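Local coordinates for protein 7,8-dihydro-6-hydroxymethylpterin pyrophosphokinase-dihydropteroate synthase (Plasmodium falciparum, PDB 6JWS) that probably carries out two successive steps of folate biosynthesis, pyrophosphorylation of 6-hydroxymethyl-7,8-dihydropterin by ATP and condensation of the product with 4-aminobenzoate to give 7,8-dihydropteroate, at residues E387-V392 against D683-H688; N502-C507 against V527-R532; F574-G579 against L602-S607. The protein carries 1 engineered substitution. All coordinates share one frame; numbering follows the deposited sequence.

Contact 1 (E387-V392 against D683-H688); sequences EKTNIV and DLIRVH. With PT1 (pteroic acid), chain I.
Arg686 lays the flat of its guanidinium over the pterin of the bound pteroic acid, PT1 N8 standing 3.3 Å above the plane near its centre. The strand that carries it, 684-687, is the last of the TIM barrel, and here it pairs in parallel with the first, 390-396, so the contact closes the ring. Four nearly straight backbone bonds, in the alternating pattern of a parallel pair, make the seam: Asn390 N gives to Asp683 O (2.8 Å), Asn390 O takes Ile685 N, Val392 N reaches Ile685 O at 2.6 Å, and Val392 O takes Val687 N. Three of them run almost along the C=O axis; the donor at Asp683 O sits 41° out of the carbonyl plane, and Asn390 ND2 adds a weak bond to that same oxygen.

Side chains alternate across the sheet. With Arg686 go Asn390, Leu684 and Val392; the branch Val392 CG2 crosses Leu684 CD2 at 3.7 Å, and Phe603 touches both residues. Ile391 and Ile685 lie on the other face, covered by helix 690-704. Branching at CB puts the methyls Ile391 CG2 and Val687 CG2 against each other at 3.6 Å.

Arginine suits its place because its chain, extended from CG to NE with CG anti to the backbone N (chi1 -174°), spans from strand to pterin. A salt bridge from its NE to Asp430 pairs the charge and helps to fix the turn of the flat group. At the start of the strands Asp683 OD2 is held by Leu602 N and a salt bridge to Lys386, while a water joins the two segments, donating to Lys388 O and, at 2.7 Å, to Asp683 OD1.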
# COMPACT_ATOMS: atom_id res chain seq x y z
N GLU B 387 9.06 7.39 9.89
CA GLU B 387 9.85 6.16 9.81
C GLU B 387 9.27 4.99 10.61
O GLU B 387 9.75 3.87 10.46
CB GLU B 387 11.31 6.40 10.20
CG GLU B 387 12.08 7.06 9.08
CD GLU B 387 13.60 7.03 9.25
OE1 GLU B 387 14.11 6.21 10.09
OE2 GLU B 387 14.26 7.83 8.54
N LYS B 388 8.22 5.24 11.40
CA LYS B 388 7.62 4.19 12.21
C LYS B 388 6.17 4.53 12.54
O LYS B 388 5.87 5.66 12.90
CB LYS B 388 8.43 4.06 13.50
CG LYS B 388 8.32 2.73 14.22
CD LYS B 388 8.18 2.89 15.72
CE LYS B 388 8.58 1.63 16.47
NZ LYS B 388 7.68 1.36 17.61
N THR B 389 5.29 3.53 12.46
CA THR B 389 3.93 3.60 12.98
C THR B 389 3.92 3.00 14.39
O THR B 389 4.05 1.79 14.55
CB THR B 389 2.95 2.91 12.03
OG1 THR B 389 2.99 3.58 10.78
CG2 THR B 389 1.51 2.91 12.53
N ASN B 390 3.79 3.87 15.40
CA ASN B 390 3.79 3.49 16.80
C ASN B 390 2.38 3.13 17.26
O ASN B 390 1.39 3.77 16.87
CB ASN B 390 4.35 4.63 17.68
CG ASN B 390 5.82 4.91 17.46
OD1 ASN B 390 6.67 4.07 17.73
ND2 ASN B 390 6.13 6.08 16.91
N ILE B 391 2.28 2.11 18.12
CA ILE B 391 1.00 1.71 18.67
C ILE B 391 0.79 2.41 20.01
O ILE B 391 1.65 2.39 20.89
CB ILE B 391 0.90 0.18 18.81
CG1 ILE B 391 0.88 -0.48 17.43
CG2 ILE B 391 -0.35 -0.16 19.61
CD1 ILE B 391 1.07 -1.98 17.45
N VAL B 392 -0.36 3.08 20.12
CA VAL B 392 -0.75 3.69 21.38
C VAL B 392 -1.90 2.84 21.92
O VAL B 392 -2.95 2.77 21.30
CB VAL B 392 -1.18 5.16 21.21
CG1 VAL B 392 -1.55 5.78 22.55
CG2 VAL B 392 -0.08 5.99 20.54
N ASP B 683 2.31 8.29 12.15
CA ASP B 683 3.30 8.17 13.21
C ASP B 683 2.78 7.41 14.43
O ASP B 683 3.53 6.66 15.05
CB ASP B 683 3.84 9.55 13.56
CG ASP B 683 4.43 10.24 12.34
OD1 ASP B 683 5.56 9.85 11.93
OD2 ASP B 683 3.75 11.13 11.79
N LEU B 684 1.52 7.61 14.83
CA LEU B 684 0.98 6.89 15.98
C LEU B 684 -0.47 6.53 15.70
O LEU B 684 -1.21 7.35 15.12
CB LEU B 684 1.06 7.72 17.27
CG LEU B 684 2.46 8.12 17.73
CD1 LEU B 684 2.81 9.51 17.20
CD2 LEU B 684 2.59 8.12 19.25
N ILE B 685 -0.86 5.32 16.12
CA ILE B 685 -2.24 4.90 16.03
C ILE B 685 -2.69 4.44 17.42
O ILE B 685 -1.95 3.76 18.16
CB ILE B 685 -2.44 3.82 14.93
CG1 ILE B 685 -1.55 2.59 15.17
CG2 ILE B 685 -2.17 4.41 13.54
CD1 ILE B 685 -1.84 1.41 14.24
N ARG B 686 -3.91 4.86 17.78
CA ARG B 686 -4.45 4.71 19.12
C ARG B 686 -5.45 3.57 19.06
O ARG B 686 -6.47 3.71 18.39
CB ARG B 686 -5.15 6.01 19.53
CG ARG B 686 -5.64 6.05 20.97
CD ARG B 686 -6.41 7.35 21.20
NE ARG B 686 -6.99 7.36 22.52
CZ ARG B 686 -8.21 6.93 22.82
NH1 ARG B 686 -9.02 6.47 21.88
NH2 ARG B 686 -8.64 7.00 24.07
N VAL B 687 -5.14 2.44 19.71
CA VAL B 687 -5.91 1.24 19.45
C VAL B 687 -6.28 0.52 20.75
O VAL B 687 -5.54 0.61 21.75
CB VAL B 687 -5.19 0.30 18.45
CG1 VAL B 687 -4.93 0.97 17.09
CG2 VAL B 687 -3.89 -0.28 19.03
N HIS B 688 -7.42 -0.18 20.74
CA HIS B 688 -7.76 -1.08 21.84
C HIS B 688 -7.07 -2.44 21.69
O HIS B 688 -6.84 -3.12 22.68
CB HIS B 688 -9.27 -1.35 21.88
CG HIS B 688 -10.10 -0.13 22.08
ND1 HIS B 688 -10.56 0.63 21.01
CD2 HIS B 688 -10.59 0.44 23.21
CE1 HIS B 688 -11.30 1.62 21.47
NE2 HIS B 688 -11.33 1.53 22.81
C2 PT1 I . -8.99 10.10 19.31
C3 PT1 I . -9.69 9.76 20.55
C5 PT1 I . -9.07 10.21 21.80
N6 PT1 I . -10.85 9.05 20.58
C7 PT1 I . -7.31 11.23 20.53
N9 PT1 I . -7.90 10.92 21.73
C10 PT1 I . -11.45 8.80 21.78
N11 PT1 I . -6.14 11.97 20.49
C12 PT1 I . -10.88 9.26 22.96
C21 PT1 I . -17.30 6.96 17.22
O22 PT1 I . -17.63 5.74 17.21
O1 PT1 I . -9.51 9.72 18.14
N4 PT1 I . -7.84 10.80 19.36
N8 PT1 I . -9.70 9.93 22.95
C13 PT1 I . -12.76 8.06 21.79
N14 PT1 I . -13.81 8.96 21.24
C15 PT1 I . -14.65 8.50 20.28
C16 PT1 I . -15.17 9.39 19.31
C17 PT1 I . -15.01 7.12 20.29
C18 PT1 I . -16.03 8.87 18.31
C19 PT1 I . -15.89 6.62 19.30
C20 PT1 I . -16.39 7.50 18.30
O23 PT1 I . -17.72 7.72 16.34
O HOH W 1 7.06 8.00 13.27

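Contact 2 (N502-C507 against V527-R532); sequences NDISAC and VLMHKR. With PT1 (pteroic acid), chain I; ACT (acetate ion), chain M.
A single carboxylate oxygen, Asp503 OD1, collects three donors just where strand 500-503 of the TIM barrel ends beside its parallel neighbour 525-529. Ser505 N comes in on the anti lone pair, making an Asx turn; Ser505 OG uses the syn lone pair at 2.7 Å; and Cys507 N arrives from above the carboxylate plane, 83° out of it. Aspartate suits the spot, its short chain folding back over the type I turn 503-506, and the three donors would probably favour its ionised form. The turn brings Ala506 CB to 3.9 Å from Leu528 CB, and Cys507 SG touches Leu528 CD2.

Between the strands, Asp503 N bonds to Val527 O at 3.1 Å, while the next link, Met529 N to Asp503 O, is weak; regular strand pairing ends here, and side chains keep the segments together. On the ligand side Ile504 and Met529 run side by side beneath the pterin, Met529 bending at chi3 so that CE meets Ile504 CB and SD lies 3.5 Å from PT1 N4. Asn502, with both an acceptor and a donor in its amide, reads the pterin edge: OD1 takes PT1 N11 at 2.9 Å, and ND2 gives to PT1 N9 at 3.2 Å.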
# COMPACT_ATOMS: atom_id res chain seq x y z
N ASN B 502 -2.57 14.42 25.97
CA ASN B 502 -3.47 14.16 24.87
C ASN B 502 -4.74 14.99 25.08
O ASN B 502 -5.62 14.60 25.84
CB ASN B 502 -3.79 12.66 24.79
CG ASN B 502 -4.82 12.35 23.74
OD1 ASN B 502 -5.06 13.17 22.85
ND2 ASN B 502 -5.47 11.19 23.84
N ASP B 503 -4.82 16.15 24.40
CA ASP B 503 -5.87 17.13 24.67
C ASP B 503 -6.84 17.18 23.48
O ASP B 503 -6.56 17.80 22.46
CB ASP B 503 -5.26 18.48 25.02
CG ASP B 503 -6.24 19.53 25.55
OD1 ASP B 503 -7.38 19.65 24.98
OD2 ASP B 503 -5.89 20.19 26.55
N ILE B 504 -8.01 16.54 23.64
CA ILE B 504 -8.96 16.44 22.55
C ILE B 504 -9.62 17.79 22.24
O ILE B 504 -10.32 17.90 21.24
CB ILE B 504 -10.00 15.32 22.79
CG1 ILE B 504 -10.90 15.60 24.01
CG2 ILE B 504 -9.32 13.96 22.86
CD1 ILE B 504 -12.17 14.75 24.05
N SER B 505 -9.38 18.82 23.05
CA SER B 505 -9.86 20.16 22.73
C SER B 505 -8.78 21.00 22.01
O SER B 505 -8.98 22.18 21.76
CB SER B 505 -10.43 20.89 23.96
OG SER B 505 -9.41 21.41 24.82
N ALA B 506 -7.63 20.39 21.72
CA ALA B 506 -6.45 21.08 21.23
C ALA B 506 -6.09 22.25 22.16
O ALA B 506 -5.64 23.31 21.71
CB ALA B 506 -6.60 21.50 19.78
N CYS B 507 -6.30 22.04 23.47
CA CYS B 507 -5.91 22.98 24.51
C CYS B 507 -6.75 24.26 24.41
O CYS B 507 -6.28 25.33 24.77
CB CYS B 507 -4.43 23.33 24.41
SG CYS B 507 -3.31 21.92 24.58
N VAL B 527 -0.57 16.07 22.14
CA VAL B 527 -1.40 15.78 21.00
C VAL B 527 -2.51 16.84 20.94
O VAL B 527 -3.21 17.07 21.92
CB VAL B 527 -1.95 14.34 21.09
CG1 VAL B 527 -2.74 13.94 19.84
CG2 VAL B 527 -0.85 13.31 21.38
N LEU B 528 -2.66 17.49 19.78
CA LEU B 528 -3.77 18.40 19.55
C LEU B 528 -4.77 17.74 18.61
O LEU B 528 -4.42 17.33 17.49
CB LEU B 528 -3.27 19.71 18.94
CG LEU B 528 -2.15 20.43 19.71
CD1 LEU B 528 -1.60 21.57 18.85
CD2 LEU B 528 -2.65 20.93 21.07
N MET B 529 -6.02 17.67 19.05
CA MET B 529 -7.04 17.02 18.23
C MET B 529 -8.12 18.03 17.84
O MET B 529 -8.45 18.92 18.63
CB MET B 529 -7.67 15.85 18.99
CG MET B 529 -8.42 14.88 18.10
SD MET B 529 -9.52 13.81 19.06
CE MET B 529 -10.94 14.92 19.21
N HIS B 530 -8.69 17.87 16.64
CA HIS B 530 -9.86 18.62 16.20
C HIS B 530 -11.16 17.91 16.59
O HIS B 530 -11.37 16.73 16.29
CB HIS B 530 -9.88 18.77 14.67
CG HIS B 530 -11.11 19.48 14.21
ND1 HIS B 530 -12.27 18.80 13.86
CD2 HIS B 530 -11.38 20.80 14.05
CE1 HIS B 530 -13.20 19.66 13.51
NE2 HIS B 530 -12.69 20.90 13.64
N LYS B 531 -12.06 18.66 17.24
CA LYS B 531 -13.45 18.27 17.42
C LYS B 531 -14.32 19.53 17.38
O LYS B 531 -13.80 20.65 17.33
CB LYS B 531 -13.63 17.49 18.73
CG LYS B 531 -13.37 18.28 20.01
CD LYS B 531 -13.89 17.59 21.30
CE LYS B 531 -14.14 18.52 22.48
NZ LYS B 531 -14.53 19.91 22.11
N ARG B 532 -15.64 19.33 17.32
CA ARG B 532 -16.62 20.35 17.65
C ARG B 532 -17.60 19.71 18.63
O ARG B 532 -17.91 18.53 18.51
CB ARG B 532 -17.40 20.77 16.38
CG ARG B 532 -16.58 21.41 15.26
CD ARG B 532 -17.48 21.51 14.03
NE ARG B 532 -16.92 22.35 12.97
CZ ARG B 532 -17.51 22.56 11.79
NH1 ARG B 532 -18.65 21.95 11.52
NH2 ARG B 532 -16.95 23.37 10.91
C2 PT1 I . -8.99 10.10 19.31
C3 PT1 I . -9.69 9.76 20.55
C5 PT1 I . -9.07 10.21 21.80
N6 PT1 I . -10.85 9.05 20.58
C7 PT1 I . -7.31 11.23 20.53
N9 PT1 I . -7.90 10.92 21.73
C10 PT1 I . -11.45 8.80 21.78
N11 PT1 I . -6.14 11.97 20.49
C12 PT1 I . -10.88 9.26 22.96
C21 PT1 I . -17.30 6.96 17.22
O22 PT1 I . -17.63 5.74 17.21
O1 PT1 I . -9.51 9.72 18.14
N4 PT1 I . -7.84 10.80 19.36
N8 PT1 I . -9.70 9.93 22.95
C13 PT1 I . -12.76 8.06 21.79
N14 PT1 I . -13.81 8.96 21.24
C15 PT1 I . -14.65 8.50 20.28
C16 PT1 I . -15.17 9.39 19.31
C17 PT1 I . -15.01 7.12 20.29
C18 PT1 I . -16.03 8.87 18.31
C19 PT1 I . -15.89 6.62 19.30
C20 PT1 I . -16.39 7.50 18.30
O23 PT1 I . -17.72 7.72 16.34
C ACT M . -13.74 23.94 12.10
O ACT M . -14.21 23.15 12.97
OXT ACT M . -14.43 24.53 11.24
CH3 ACT M . -12.23 24.14 12.03

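Contact 3 (F574-G579 against L602-S607); sequences FDIGLG and LFIGYS. With PT1 (pteroic acid), chain I.
This is a parallel strand-to-strand contact inside the TIM barrel, joining the end of strand 572-575 to its neighbour 603-604 at the mouth where the pterin binds. The backbones bridge at Phe574 and Leu602, through one nearly straight hydrogen bond from Phe603 N to Phe574 O, 2.8 Å long and lying almost along the C=O axis. Just beyond it Asp575 CA approaches Phe603 O at 3.2 Å in a CA-H...O contact.

Asp575 divides its two oxygens between ligand and protein. Its CG is anti to the backbone N (chi1 -176°), which sends the carboxylate towards the pterin. OD2 accepts PT1 N11 at 2.8 Å in a bent bond (137° at the hydrogen) and stands 2.6 Å from PT1 N4, so this one oxygen faces both pterin nitrogens. The same OD2 lies near the plane of the Phe603 ring, at its edge, 3.3 Å from CD1, where the ring hydrogens carry a slight positive charge. OD1 turns to the protein: Gly577 N reaches it from above the carboxylate plane, making an Asx turn, in which the positive phi of Gly577 favours glycine.

Away from the ligand, Ile576 and Ile604 run side by side, and Leu578 CD1 rests on Tyr606 CB at 3.9 Å. Glycine suits position 605 because a CB there would collide with PT1 O1. A water links the two segments to the ligand: it donates to Asp575 OD1 at 2.6 Å, is hydrogen-bonded to PT1 O1, and accepts from Leu578 N and, at 2.9 Å, from Gly605 N.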
# COMPACT_ATOMS: atom_id res chain seq x y z
N PHE B 574 -0.43 16.11 15.63
CA PHE B 574 -1.73 16.47 15.09
C PHE B 574 -2.63 15.25 15.09
O PHE B 574 -2.17 14.14 14.81
CB PHE B 574 -1.63 16.88 13.62
CG PHE B 574 -0.96 18.21 13.35
CD1 PHE B 574 0.31 18.48 13.83
CD2 PHE B 574 -1.55 19.14 12.53
CE1 PHE B 574 0.91 19.70 13.55
CE2 PHE B 574 -0.96 20.38 12.27
CZ PHE B 574 0.26 20.66 12.80
N ASP B 575 -3.92 15.49 15.34
CA ASP B 575 -4.93 14.45 15.30
C ASP B 575 -6.20 15.04 14.68
O ASP B 575 -6.73 16.04 15.18
CB ASP B 575 -5.12 13.81 16.68
CG ASP B 575 -6.09 12.64 16.69
OD1 ASP B 575 -6.80 12.44 15.68
OD2 ASP B 575 -6.11 11.88 17.69
N ILE B 576 -6.71 14.41 13.62
CA ILE B 576 -7.82 14.93 12.83
C ILE B 576 -9.15 14.67 13.54
O ILE B 576 -10.18 15.19 13.12
CB ILE B 576 -7.82 14.22 11.47
CG1 ILE B 576 -7.58 12.73 11.72
CG2 ILE B 576 -6.72 14.82 10.59
CD1 ILE B 576 -8.15 11.86 10.68
N GLY B 577 -9.13 13.79 14.56
CA GLY B 577 -10.29 13.49 15.39
C GLY B 577 -11.38 12.70 14.67
O GLY B 577 -12.52 13.17 14.55
N LEU B 578 -11.05 11.49 14.21
CA LEU B 578 -12.03 10.68 13.51
C LEU B 578 -13.26 10.46 14.40
O LEU B 578 -13.12 10.19 15.60
CB LEU B 578 -11.42 9.34 13.10
CG LEU B 578 -10.24 9.44 12.12
CD1 LEU B 578 -9.52 8.10 12.04
CD2 LEU B 578 -10.71 9.89 10.74
N GLY B 579 -14.45 10.57 13.79
CA GLY B 579 -15.68 10.33 14.55
C GLY B 579 -16.11 11.52 15.43
O GLY B 579 -17.17 11.47 16.06
N LEU B 602 1.81 12.76 13.06
CA LEU B 602 0.40 12.48 12.94
C LEU B 602 0.03 11.32 13.88
O LEU B 602 0.64 10.25 13.83
CB LEU B 602 0.08 12.16 11.48
CG LEU B 602 -1.38 11.79 11.19
CD1 LEU B 602 -2.33 12.99 11.39
CD2 LEU B 602 -1.53 11.24 9.77
N PHE B 603 -1.01 11.56 14.68
CA PHE B 603 -1.57 10.67 15.68
C PHE B 603 -3.05 10.49 15.32
O PHE B 603 -3.76 11.49 15.19
CB PHE B 603 -1.39 11.37 17.04
CG PHE B 603 -1.92 10.65 18.25
CD1 PHE B 603 -3.28 10.39 18.40
CD2 PHE B 603 -1.06 10.26 19.28
CE1 PHE B 603 -3.77 9.72 19.51
CE2 PHE B 603 -1.55 9.58 20.39
CZ PHE B 603 -2.90 9.32 20.51
N ILE B 604 -3.54 9.26 15.10
CA ILE B 604 -4.96 9.09 14.79
C ILE B 604 -5.57 8.00 15.66
O ILE B 604 -4.86 7.09 16.09
CB ILE B 604 -5.22 8.77 13.30
CG1 ILE B 604 -4.76 7.35 12.92
CG2 ILE B 604 -4.63 9.83 12.36
CD1 ILE B 604 -5.10 6.95 11.49
N GLY B 605 -6.90 8.08 15.86
CA GLY B 605 -7.66 7.08 16.57
C GLY B 605 -8.93 6.67 15.81
O GLY B 605 -9.92 7.40 15.78
N TYR B 606 -8.89 5.48 15.20
CA TYR B 606 -10.02 4.94 14.46
C TYR B 606 -10.65 3.77 15.23
O TYR B 606 -11.72 3.29 14.86
CB TYR B 606 -9.53 4.39 13.12
CG TYR B 606 -8.42 3.37 13.25
CD1 TYR B 606 -8.68 2.04 13.60
CD2 TYR B 606 -7.11 3.73 12.98
CE1 TYR B 606 -7.65 1.12 13.72
CE2 TYR B 606 -6.08 2.82 13.08
CZ TYR B 606 -6.34 1.51 13.43
OH TYR B 606 -5.28 0.65 13.55
N SER B 607 -9.95 3.31 16.27
CA SER B 607 -10.22 2.02 16.87
C SER B 607 -11.66 1.89 17.36
O SER B 607 -12.10 2.63 18.25
CB SER B 607 -9.23 1.74 17.99
OG SER B 607 -9.36 0.42 18.47
C2 PT1 I . -8.99 10.10 19.31
C3 PT1 I . -9.69 9.76 20.55
C5 PT1 I . -9.07 10.21 21.80
N6 PT1 I . -10.85 9.05 20.58
C7 PT1 I . -7.31 11.23 20.53
N9 PT1 I . -7.90 10.92 21.73
C10 PT1 I . -11.45 8.80 21.78
N11 PT1 I . -6.14 11.97 20.49
C12 PT1 I . -10.88 9.26 22.96
C21 PT1 I . -17.30 6.96 17.22
O22 PT1 I . -17.63 5.74 17.21
O1 PT1 I . -9.51 9.72 18.14
N4 PT1 I . -7.84 10.80 19.36
N8 PT1 I . -9.70 9.93 22.95
C13 PT1 I . -12.76 8.06 21.79
N14 PT1 I . -13.81 8.96 21.24
C15 PT1 I . -14.65 8.50 20.28
C16 PT1 I . -15.17 9.39 19.31
C17 PT1 I . -15.01 7.12 20.29
C18 PT1 I . -16.03 8.87 18.31
C19 PT1 I . -15.89 6.62 19.30
C20 PT1 I . -16.39 7.50 18.30
O23 PT1 I . -17.72 7.72 16.34
O HOH W 2 -8.47 10.50 15.53

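Coming from the N terminus, the chain first passes through the kinase part and enters the barrel at 387-392, where contact 1 opens. Contact 2 then closes a short loop of about 20 residues, and contact 3 another of similar length; the two follow in series. Only afterwards does 683-688 return to complete contact 1, whose long loop encloses both, and none cross. Around the barrel, strand 525-529 of contact 2 neighbours 572-575 of contact 3, with His530 N 3.1 Å from Asp575 O, while 603-604 neighbours 684-687, Asp683 OD2 lying 2.8 Å from Leu602 N. All three contacts meet the same pteroic acid.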